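Local coordinates for protein flavin-containing monooxygenase (PDB 6WPU) that uses a bound FAD to oxygenate the sulfur of S-allyl-L-cysteine, probably as a step toward the flavour precursors of garlic, at residues A[63-73]-A[201-209]; A[72-82]-A[182-190]. One frame throughout, in Å; residues are numbered along the deposited sequence.

Contact 1. Residues A[63-73]-A[201-209]; sequences YTPDTEPDPMS and QMHSHNYRI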
loop_
_atom_site.group_PDB
_atom_site.type_symbol
_atom_site.label_atom_id
_atom_site.label_comp_id
_atom_site.label_asym_id
_atom_site.label_seq_id
_atom_site.Cartn_x
_atom_site.Cartn_y
_atom_site.Cartn_z
ATOM N N TYR A 63 2.709 -4.351 13.224
ATOM C CA TYR A 63 2.973 -3.124 13.972
ATOM C C TYR A 63 4.301 -3.230 14.709
ATOM O O TYR A 63 4.651 -4.285 15.239
ATOM C CB TYR A 63 1.856 -2.839 14.978
ATOM C CG TYR A 63 2.188 -1.692 15.901
ATOM C CD1 TYR A 63 2.134 -0.375 15.446
ATOM C CD2 TYR A 63 2.572 -1.921 17.223
ATOM C CE1 TYR A 63 2.458 0.690 16.278
ATOM C CE2 TYR A 63 2.902 -0.851 18.066
ATOM C CZ TYR A 63 2.833 0.447 17.585
ATOM O OH TYR A 63 3.151 1.515 18.400
ATOM N N THR A 64 5.064 -2.139 14.714
ATOM C CA THR A 64 6.231 -2.056 15.588
ATOM C C THR A 64 6.290 -0.654 16.184
ATOM O O THR A 64 6.054 0.333 15.473
ATOM C CB THR A 64 7.553 -2.358 14.872
ATOM O OG1 THR A 64 8.630 -2.158 15.787
ATOM C CG2 THR A 64 7.765 -1.445 13.645
ATOM N N PRO A 65 6.602 -0.534 17.479
ATOM C CA PRO A 65 6.877 0.796 18.039
ATOM C C PRO A 65 8.195 1.369 17.559
ATOM O O PRO A 65 8.451 2.550 17.811
ATOM C CB PRO A 65 6.900 0.552 19.556
ATOM C CG PRO A 65 6.591 -0.896 19.760
ATOM C CD PRO A 65 6.814 -1.604 18.465
ATOM N N ASP A 66 9.040 0.563 16.906
ATOM C CA ASP A 66 10.275 1.071 16.318
ATOM C C ASP A 66 9.958 2.188 15.347
ATOM O O ASP A 66 8.963 2.126 14.615
ATOM C CB ASP A 66 11.022 -0.026 15.545
ATOM C CG ASP A 66 11.523 -1.162 16.423
ATOM O OD1 ASP A 66 11.394 -1.096 17.664
ATOM O OD2 ASP A 66 12.050 -2.144 15.845
ATOM N N THR A 67 10.823 3.206 15.326
ATOM C CA THR A 67 10.773 4.261 14.325
ATOM C C THR A 67 12.188 4.546 13.846
ATOM O O THR A 67 13.172 4.160 14.482
ATOM C CB THR A 67 10.161 5.561 14.860
ATOM O OG1 THR A 67 10.952 6.025 15.954
ATOM C CG2 THR A 67 8.746 5.341 15.335
ATOM N N GLU A 68 12.283 5.243 12.729
ATOM C CA GLU A 68 13.606 5.491 12.182
ATOM C C GLU A 68 14.296 6.620 12.953
ATOM O O GLU A 68 13.636 7.537 13.445
ATOM C CB GLU A 68 13.501 5.817 10.694
ATOM C CG GLU A 68 12.993 4.574 9.926
ATOM C CD GLU A 68 12.829 4.757 8.418
ATOM O OE1 GLU A 68 13.184 5.843 7.883
ATOM O OE2 GLU A 68 12.335 3.793 7.769
ATOM N N PRO A 69 15.620 6.539 13.121
ATOM C CA PRO A 69 16.321 7.565 13.914
ATOM C C PRO A 69 16.172 8.971 13.345
ATOM O O PRO A 69 16.211 9.941 14.102
ATOM C CB PRO A 69 17.783 7.092 13.890
ATOM C CG PRO A 69 17.725 5.661 13.498
ATOM C CD PRO A 69 16.517 5.474 12.648
ATOM N N ASP A 70 16.000 9.112 12.028
ATOM C CA ASP A 70 15.712 10.404 11.414
ATOM C C ASP A 70 14.198 10.568 11.364
ATOM O O ASP A 70 13.535 9.850 10.596
ATOM C CB ASP A 70 16.316 10.471 10.006
ATOM C CG ASP A 70 15.954 11.748 9.252
ATOM O OD1 ASP A 70 15.306 12.647 9.825
ATOM O OD2 ASP A 70 16.324 11.854 8.067
ATOM N N PRO A 71 13.604 11.467 12.158
ATOM C CA PRO A 71 12.135 11.611 12.138
ATOM C C PRO A 71 11.582 11.979 10.778
ATOM O O PRO A 71 10.391 11.746 10.529
ATOM C CB PRO A 71 11.862 12.723 13.176
ATOM C CG PRO A 71 13.184 13.335 13.473
ATOM C CD PRO A 71 14.229 12.301 13.200
ATOM N N MET A 72 12.392 12.556 9.890
ATOM C CA MET A 72 11.938 12.866 8.542
ATOM C C MET A 72 12.189 11.720 7.563
ATOM O O MET A 72 11.700 11.776 6.429
ATOM C CB MET A 72 12.615 14.145 8.042
ATOM C CG MET A 72 12.055 15.430 8.675
ATOM S SD MET A 72 10.407 15.769 7.996
ATOM C CE MET A 72 10.852 16.593 6.467
ATOM N N SER A 73 12.923 10.690 7.975
ATOM C CA SER A 73 13.231 9.538 7.115
ATOM C C SER A 73 13.840 9.986 5.788
ATOM O O SER A 73 13.436 9.544 4.716
ATOM C CB SER A 73 11.985 8.689 6.872
ATOM O OG SER A 73 11.589 8.029 8.064
ATOM N N GLN A 201 10.019 18.580 12.861
ATOM C CA GLN A 201 9.507 18.145 11.568
ATOM C C GLN A 201 9.640 16.634 11.493
ATOM O O GLN A 201 10.700 16.092 11.829
ATOM C CB GLN A 201 10.302 18.793 10.435
ATOM C CG GLN A 201 9.503 19.594 9.466
ATOM C CD GLN A 201 10.286 19.920 8.206
ATOM O OE1 GLN A 201 9.814 19.674 7.091
ATOM N NE2 GLN A 201 11.479 20.484 8.375
ATOM N N MET A 202 8.569 15.953 11.078
ATOM C CA MET A 202 8.589 14.499 10.961
ATOM C C MET A 202 7.658 14.060 9.838
ATOM O O MET A 202 6.780 14.806 9.399
ATOM C CB MET A 202 8.164 13.820 12.266
ATOM C CG MET A 202 6.751 14.213 12.703
ATOM S SD MET A 202 6.186 13.354 14.185
ATOM C CE MET A 202 6.209 11.634 13.634
ATOM N N HIS A 203 7.871 12.831 9.376
ATOM C CA HIS A 203 6.974 12.168 8.441
ATOM C C HIS A 203 6.107 11.194 9.226
ATOM O O HIS A 203 6.547 10.618 10.220
ATOM C CB HIS A 203 7.760 11.428 7.343
ATOM C CG HIS A 203 6.911 10.982 6.189
ATOM N ND1 HIS A 203 6.197 9.802 6.199
ATOM C CD2 HIS A 203 6.646 11.572 4.997
ATOM C CE1 HIS A 203 5.528 9.686 5.063
ATOM N NE2 HIS A 203 5.785 10.747 4.318
ATOM N N SER A 204 4.856 11.044 8.795
ATOM C CA SER A 204 3.938 10.119 9.457
ATOM C C SER A 204 4.429 8.684 9.431
ATOM O O SER A 204 3.924 7.859 10.202
ATOM C CB SER A 204 2.565 10.165 8.785
ATOM O OG SER A 204 2.653 9.749 7.428
ATOM N N HIS A 205 5.388 8.359 8.555
ATOM C CA HIS A 205 5.997 7.032 8.588
ATOM C C HIS A 205 6.505 6.692 9.981
ATOM O O HIS A 205 6.539 5.521 10.362
ATOM C CB HIS A 205 7.144 6.953 7.585
ATOM C CG HIS A 205 7.857 5.634 7.580
ATOM N ND1 HIS A 205 7.248 4.461 7.185
ATOM C CD2 HIS A 205 9.136 5.311 7.889
ATOM C CE1 HIS A 205 8.117 3.469 7.272
ATOM N NE2 HIS A 205 9.273 3.957 7.685
ATOM N N ASN A 206 6.870 7.699 10.768
ATOM C CA ASN A 206 7.381 7.473 12.109
ATOM C C ASN A 206 6.340 7.759 13.188
ATOM O O ASN A 206 6.687 7.793 14.375
ATOM C CB ASN A 206 8.646 8.309 12.319
ATOM C CG ASN A 206 9.763 7.882 11.383
ATOM O OD1 ASN A 206 10.129 6.708 11.353
ATOM N ND2 ASN A 206 10.287 8.815 10.598
ATOM N N TYR A 207 5.069 7.939 12.817
ATOM C CA TYR A 207 4.051 8.205 13.827
ATOM C C TYR A 207 3.574 6.887 14.423
ATOM O O TYR A 207 3.230 5.953 13.690
ATOM C CB TYR A 207 2.859 8.985 13.257
ATOM C CG TYR A 207 1.807 9.126 14.338
ATOM C CD1 TYR A 207 2.025 9.976 15.440
ATOM C CD2 TYR A 207 0.654 8.357 14.321
ATOM C CE1 TYR A 207 1.092 10.080 16.463
ATOM C CE2 TYR A 207 -0.294 8.450 15.354
ATOM C CZ TYR A 207 -0.056 9.315 16.419
ATOM O OH TYR A 207 -0.964 9.414 17.437
ATOM N N ARG A 208 3.545 6.811 15.754
ATOM C CA ARG A 208 3.116 5.585 16.422
ATOM C C ARG A 208 2.013 5.818 17.443
ATOM O O ARG A 208 1.008 5.095 17.443
ATOM C CB ARG A 208 4.297 4.908 17.120
ATOM C CG ARG A 208 5.363 4.387 16.141
ATOM C CD ARG A 208 4.790 3.344 15.173
ATOM N NE ARG A 208 5.860 2.868 14.311
ATOM C CZ ARG A 208 6.102 3.336 13.093
ATOM N NH1 ARG A 208 5.315 4.278 12.561
ATOM N NH2 ARG A 208 7.126 2.841 12.403
ATOM N N ILE A 209 2.193 6.802 18.330
ATOM C CA ILE A 209 1.316 6.968 19.487
ATOM C C ILE A 209 1.134 8.453 19.777
ATOM O O ILE A 209 1.997 9.268 19.424
ATOM C CB ILE A 209 1.860 6.227 20.728
ATOM C CG1 ILE A 209 3.277 6.701 21.081
ATOM C CG2 ILE A 209 1.789 4.710 20.519
ATOM C CD1 ILE A 209 3.709 6.389 22.542
#
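R208 reaches along 63-67 with its chain, NE and NH2. Its CB lies near the Y63 hydroxyl; CG packs 3.6 Å from T67 CG2; CD comes obliquely to the Y63 ring, 3.7 Å from CE1. The bend at chi2 (-60°) turns the guanidinium under the loop, where NE donates to T64 O at 2.8 Å, nearly in line with that carbonyl, and NH2 to D66 O at 3.0 Å. NH1 turns back to the carbonyl oxygens of H205 and Y207, while T67 CG2 sits over one face of the group.

N206 works the other end with its amide. OD1 takes the E68 N-H from above the carbonyl plane at 2.9 Å (165°), and ND2 donates to S73 OG at 3.0 Å and weakly to P71 O. P71 lies in the type I turn 70-73, with an Asx turn at D70; its O also receives the H203 N-H, laying the loop after strand 47-52 on the end of strand 200-203. Beside N206, H205 NE2 reaches E68 OE2 at 3.1 Å, entering above the carboxylate plane; S84 holds ND1 of the ring, and R78 pairs with E68 OE1. The positive charge of R208 is probably stabilised by the carbonyl dipoles of T64, D66, H205 and Y207.

Contact 2. Residues A[72-82]-A[182-190]; sequences MSQDSSRPIVH and HYTEPRFAE. With FAD (flavin-adenine dinucleotide), chain B.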
loop_
_atom_site.group_PDB
_atom_site.type_symbol
_atom_site.label_atom_id
_atom_site.label_comp_id
_atom_site.label_asym_id
_atom_site.label_seq_id
_atom_site.Cartn_x
_atom_site.Cartn_y
_atom_site.Cartn_z
ATOM N N MET A 72 12.392 12.556 9.890
ATOM C CA MET A 72 11.938 12.866 8.542
ATOM C C MET A 72 12.189 11.720 7.563
ATOM O O MET A 72 11.700 11.776 6.429
ATOM C CB MET A 72 12.615 14.145 8.042
ATOM C CG MET A 72 12.055 15.430 8.675
ATOM S SD MET A 72 10.407 15.769 7.996
ATOM C CE MET A 72 10.852 16.593 6.467
ATOM N N SER A 73 12.923 10.690 7.975
ATOM C CA SER A 73 13.231 9.538 7.115
ATOM C C SER A 73 13.840 9.986 5.788
ATOM O O SER A 73 13.436 9.544 4.716
ATOM C CB SER A 73 11.985 8.689 6.872
ATOM O OG SER A 73 11.589 8.029 8.064
ATOM N N GLN A 74 14.796 10.916 5.869
ATOM C CA GLN A 74 15.497 11.421 4.693
ATOM C C GLN A 74 16.979 11.075 4.651
ATOM O O GLN A 74 17.562 11.080 3.564
ATOM C CB GLN A 74 15.369 12.950 4.603
ATOM C CG GLN A 74 14.001 13.451 4.182
ATOM C CD GLN A 74 13.915 14.961 4.282
ATOM O OE1 GLN A 74 14.618 15.566 5.085
ATOM N NE2 GLN A 74 13.074 15.575 3.463
ATOM N N ASP A 75 17.608 10.802 5.795
ATOM C CA ASP A 75 19.023 10.456 5.820
ATOM C C ASP A 75 19.243 9.113 5.109
ATOM O O ASP A 75 18.659 8.092 5.492
ATOM C CB ASP A 75 19.509 10.402 7.262
ATOM C CG ASP A 75 20.929 9.896 7.385
ATOM O OD1 ASP A 75 21.684 9.934 6.390
ATOM O OD2 ASP A 75 21.286 9.447 8.494
ATOM N N SER A 76 20.085 9.112 4.070
ATOM C CA SER A 76 20.169 7.934 3.207
ATOM C C SER A 76 20.807 6.740 3.904
ATOM O O SER A 76 20.550 5.602 3.510
ATOM C CB SER A 76 20.938 8.260 1.927
ATOM O OG SER A 76 22.271 8.628 2.235
ATOM N N SER A 77 21.619 6.965 4.930
ATOM C CA SER A 77 22.257 5.875 5.653
ATOM C C SER A 77 21.445 5.415 6.865
ATOM O O SER A 77 21.965 4.658 7.693
ATOM C CB SER A 77 23.661 6.294 6.098
ATOM O OG SER A 77 23.568 7.211 7.180
ATOM N N ARG A 78 20.197 5.862 6.996
ATOM C CA ARG A 78 19.435 5.564 8.198
ATOM C C ARG A 78 18.995 4.099 8.206
ATOM O O ARG A 78 18.772 3.507 7.147
ATOM C CB ARG A 78 18.205 6.468 8.286
ATOM C CG ARG A 78 17.083 6.096 7.297
ATOM C CD ARG A 78 16.055 7.227 7.121
ATOM N NE ARG A 78 14.974 6.772 6.253
ATOM C CZ ARG A 78 15.025 6.823 4.927
ATOM N NH1 ARG A 78 16.107 7.324 4.340
ATOM N NH2 ARG A 78 14.008 6.365 4.194
ATOM N N PRO A 79 18.887 3.485 9.389
ATOM C CA PRO A 79 18.152 2.215 9.491
ATOM C C PRO A 79 16.720 2.421 9.023
ATOM O O PRO A 79 16.125 3.486 9.235
ATOM C CB PRO A 79 18.207 1.873 10.986
ATOM C CG PRO A 79 19.263 2.732 11.562
ATOM C CD PRO A 79 19.407 3.940 10.689
ATOM N N ILE A 80 16.171 1.397 8.375
ATOM C CA ILE A 80 14.835 1.463 7.796
ATOM C C ILE A 80 13.882 0.676 8.681
ATOM O O ILE A 80 14.168 -0.474 9.038
ATOM C CB ILE A 80 14.814 0.917 6.354
ATOM C CG1 ILE A 80 15.765 1.716 5.455
ATOM C CG2 ILE A 80 13.379 0.967 5.778
ATOM C CD1 ILE A 80 15.504 3.247 5.482
ATOM N N VAL A 81 12.750 1.282 9.033
ATOM C CA VAL A 81 11.639 0.560 9.647
ATOM C C VAL A 81 10.598 0.348 8.559
ATOM O O VAL A 81 10.180 1.301 7.892
ATOM C CB VAL A 81 11.054 1.330 10.847
ATOM C CG1 VAL A 81 9.892 0.565 11.427
ATOM C CG2 VAL A 81 12.122 1.546 11.918
ATOM N N HIS A 82 10.169 -0.889 8.356
ATOM C CA HIS A 82 9.342 -1.158 7.180
ATOM C C HIS A 82 7.898 -0.712 7.388
ATOM O O HIS A 82 7.299 -0.072 6.509
ATOM C CB HIS A 82 9.351 -2.637 6.793
ATOM C CG HIS A 82 8.445 -2.926 5.632
ATOM N ND1 HIS A 82 8.860 -2.837 4.316
ATOM C CD2 HIS A 82 7.120 -3.208 5.589
ATOM C CE1 HIS A 82 7.835 -3.088 3.521
ATOM N NE2 HIS A 82 6.773 -3.325 4.268
ATOM N N HIS A 182 5.086 -0.523 -1.317
ATOM C CA HIS A 182 5.415 0.855 -1.664
ATOM C C HIS A 182 4.942 1.830 -0.590
ATOM O O HIS A 182 4.568 2.968 -0.904
ATOM C CB HIS A 182 4.819 1.253 -3.028
ATOM C CG HIS A 182 3.326 1.092 -3.119
ATOM N ND1 HIS A 182 2.727 0.011 -3.730
ATOM C CD2 HIS A 182 2.315 1.899 -2.711
ATOM C CE1 HIS A 182 1.411 0.150 -3.685
ATOM N NE2 HIS A 182 1.134 1.284 -3.060
ATOM N N TYR A 183 4.986 1.431 0.677
ATOM C CA TYR A 183 4.575 2.319 1.764
ATOM C C TYR A 183 5.670 2.441 2.820
ATOM O O TYR A 183 5.411 2.415 4.028
ATOM C CB TYR A 183 3.252 1.845 2.357
ATOM C CG TYR A 183 2.072 2.148 1.441
ATOM C CD1 TYR A 183 1.781 3.478 1.055
ATOM C CD2 TYR A 183 1.262 1.127 0.943
ATOM C CE1 TYR A 183 0.702 3.780 0.205
ATOM C CE2 TYR A 183 0.183 1.404 0.095
ATOM C CZ TYR A 183 -0.096 2.736 -0.269
ATOM O OH TYR A 183 -1.167 3.009 -1.112
ATOM N N THR A 184 6.907 2.617 2.377
ATOM C CA THR A 184 8.046 2.709 3.286
ATOM C C THR A 184 8.951 3.900 2.996
ATOM O O THR A 184 9.425 4.541 3.933
ATOM C CB THR A 184 8.858 1.396 3.222
ATOM O OG1 THR A 184 8.035 0.333 3.704
ATOM C CG2 THR A 184 10.105 1.475 4.095
ATOM N N GLU A 185 9.210 4.208 1.727
ATOM C CA GLU A 185 10.044 5.343 1.374
ATOM C C GLU A 185 9.169 6.587 1.239
ATOM O O GLU A 185 8.303 6.628 0.353
ATOM C CB GLU A 185 10.794 5.070 0.084
ATOM C CG GLU A 185 11.787 6.159 -0.319
ATOM C CD GLU A 185 13.039 6.199 0.567
ATOM O OE1 GLU A 185 13.220 5.300 1.410
ATOM O OE2 GLU A 185 13.847 7.137 0.414
ATOM N N PRO A 186 9.363 7.615 2.072
ATOM C CA PRO A 186 8.420 8.745 2.119
ATOM C C PRO A 186 8.567 9.726 0.970
ATOM O O PRO A 186 9.644 9.908 0.397
ATOM C CB PRO A 186 8.787 9.443 3.438
ATOM C CG PRO A 186 10.243 9.224 3.540
ATOM C CD PRO A 186 10.427 7.763 3.073
ATOM N N ARG A 187 7.459 10.394 0.662
ATOM C CA ARG A 187 7.504 11.632 -0.093
ATOM C C ARG A 187 6.965 12.755 0.789
ATOM O O ARG A 187 6.274 12.513 1.785
ATOM C CB ARG A 187 6.728 11.533 -1.412
ATOM C CG ARG A 187 5.256 11.711 -1.319
ATOM C CD ARG A 187 4.568 11.474 -2.672
ATOM N NE ARG A 187 5.097 12.274 -3.781
ATOM C CZ ARG A 187 4.569 13.424 -4.212
ATOM N NH1 ARG A 187 3.500 13.936 -3.610
ATOM N NH2 ARG A 187 5.116 14.068 -5.247
ATOM N N PHE A 188 7.268 13.990 0.405
ATOM C CA PHE A 188 7.142 15.123 1.317
ATOM C C PHE A 188 6.373 16.275 0.700
ATOM O O PHE A 188 6.244 16.385 -0.518
ATOM C CB PHE A 188 8.515 15.623 1.742
ATOM C CG PHE A 188 9.303 14.595 2.448
ATOM C CD1 PHE A 188 9.144 14.410 3.811
ATOM C CD2 PHE A 188 10.168 13.769 1.748
ATOM C CE1 PHE A 188 9.857 13.439 4.462
ATOM C CE2 PHE A 188 10.885 12.797 2.397
ATOM C CZ PHE A 188 10.724 12.629 3.753
ATOM N N ALA A 189 5.879 17.149 1.569
ATOM C CA ALA A 189 5.253 18.388 1.148
ATOM C C ALA A 189 6.317 19.468 0.978
ATOM O O ALA A 189 7.397 19.399 1.569
ATOM C CB ALA A 189 4.208 18.831 2.174
ATOM N N GLU A 190 6.020 20.450 0.135
ATOM C CA GLU A 190 6.864 21.626 -0.029
ATOM C C GLU A 190 6.253 22.735 0.812
ATOM O O GLU A 190 5.179 23.241 0.481
ATOM C CB GLU A 190 6.963 22.035 -1.495
ATOM C CG GLU A 190 7.946 21.192 -2.283
ATOM C CD GLU A 190 9.386 21.454 -1.872
ATOM O OE1 GLU A 190 9.785 22.642 -1.846
ATOM O OE2 GLU A 190 10.111 20.476 -1.567
HETATM P PA FAD B . 4.060 -4.746 2.345
HETATM O O1A FAD B . 3.020 -4.984 3.441
HETATM O O2A FAD B . 4.933 -3.595 2.393
HETATM O O5B FAD B . 5.069 -5.870 2.252
HETATM C C5B FAD B . 6.280 -5.898 1.506
HETATM C C4B FAD B . 7.260 -6.940 2.090
HETATM O O4B FAD B . 8.430 -7.107 1.338
HETATM C C3B FAD B . 7.680 -6.620 3.499
HETATM O O3B FAD B . 7.482 -7.711 4.337
HETATM C C2B FAD B . 9.132 -6.311 3.397
HETATM O O2B FAD B . 9.848 -6.650 4.530
HETATM C C1B FAD B . 9.520 -7.155 2.217
HETATM N N9A FAD B . 10.682 -6.674 1.507
HETATM C C8A FAD B . 10.888 -5.366 1.082
HETATM N N7A FAD B . 12.070 -5.273 0.459
HETATM C C5A FAD B . 12.702 -6.519 0.471
HETATM C C6A FAD B . 13.920 -7.004 -0.003
HETATM N N6A FAD B . 14.852 -6.146 -0.694
HETATM N N1A FAD B . 14.226 -8.304 0.157
HETATM C C2A FAD B . 13.391 -9.158 0.804
HETATM N N3A FAD B . 12.200 -8.734 1.287
HETATM C C4A FAD B . 11.830 -7.431 1.138
HETATM N N1 FAD B . -5.198 -2.099 3.004
HETATM C C2 FAD B . -6.430 -2.707 3.435
HETATM O O2 FAD B . -6.944 -3.757 2.757
HETATM N N3 FAD B . -7.155 -2.165 4.472
HETATM C C4 FAD B . -6.667 -1.079 5.169
HETATM O O4 FAD B . -7.350 -0.532 6.205
HETATM C C4X FAD B . -5.304 -0.573 4.919
HETATM N N5 FAD B . -4.730 0.355 5.779
HETATM C C5X FAD B . -3.428 0.785 5.544
HETATM C C6 FAD B . -2.854 1.732 6.405
HETATM C C7 FAD B . -1.547 2.149 6.177
HETATM C C7M FAD B . -0.945 3.174 7.100
HETATM C C8 FAD B . -0.816 1.639 5.106
HETATM C C8M FAD B . 0.586 2.077 4.830
HETATM C C9 FAD B . -1.388 0.697 4.244
HETATM C C9A FAD B . -2.690 0.271 4.462
HETATM N N10 FAD B . -3.271 -0.711 3.586
HETATM C C10 FAD B . -4.583 -1.148 3.812
HETATM C "C1'" FAD B . -2.514 -1.214 2.429
HETATM C "C2'" FAD B . -1.441 -2.262 2.636
HETATM O "O2'" FAD B . -0.285 -1.818 2.057
HETATM C "C3'" FAD B . -1.916 -3.479 1.875
HETATM O "O3'" FAD B . -2.952 -3.938 2.654
HETATM C "C4'" FAD B . -0.894 -4.599 1.712
HETATM O "O4'" FAD B . -0.340 -4.839 2.953
HETATM C "C5'" FAD B . 0.197 -4.383 0.657
HETATM O "O5'" FAD B . 1.145 -5.352 1.001
HETATM P P FAD B . 2.518 -5.711 0.296
HETATM O O1P FAD B . 2.854 -7.245 0.424
HETATM O O2P FAD B . 2.403 -5.078 -1.147
HETATM O O3P FAD B . 3.540 -4.595 0.942
HETATM O O HOH W 1 13.731 9.861 1.991
HETATM O O HOH W 2 11.935 4.557 5.191
HETATM O O HOH W 3 16.159 7.322 1.315
HETATM O O HOH W 4 4.335 0.602 5.720
#
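T184 fits closely under the end of the 72-82 loop: its OG1 donates to H82 O at 2.9 Å, in the carbonyl plane and on a lone pair, while CG2, anti to the backbone N, packs against I80 CG2 at 3.7 Å. In the H82 conformer given here, one of two, OG1 also lies over one face of the imidazole, C2B of the FAD ribose over the opposite face, and at the edge NE2 donates to phosphate oxygen O2A at 2.6 Å.

At the far end F188 is just as snug. M72 O meets its edge in plane, 3.0 Å from CZ, and Q74 NE2 stands over the ring centre; M72 CE packs on F188 CD1, and SD makes an oblique Met-aromatic contact. P186, in the weakly bonded strand 185-186 that pairs antiparallel with 296-297, packs its CG on S73. Y183, two residues before this strand, lines the FAD pocket beside the flavin methyl C8M.

The middle is bridged by water. R78 NH2 makes a salt bridge to E185 OE1 at 3.1 Å, its guanidinium sandwiched between S73 O, over its centre, and I80 CD1; NE goes to E68. Waters link R78 to T184 O and E185 OE2, and S73 O to E185 OE2.

Overall arrangement
The two contacts have centres about 9 Å apart, and both lie off to one side of the molecule. Both use the long loop between strand 47-52 and helix 95-98, and they share M72 and S73, where that loop passes from one partner to the other. In sequence, contact 1 encloses contact 2: strand 185-186 precedes strand 200-203. The former pairs with 296-297, the latter with 289-292 in the mixed sheet. A probable hydrogen bond from D75 N to D70 OD2 (2.8 Å) joins the contacts directly. Together they fix the loop against two strands that follow each other in the chain but lie in different sheets, with contact 2 ending on the FAD diphosphate.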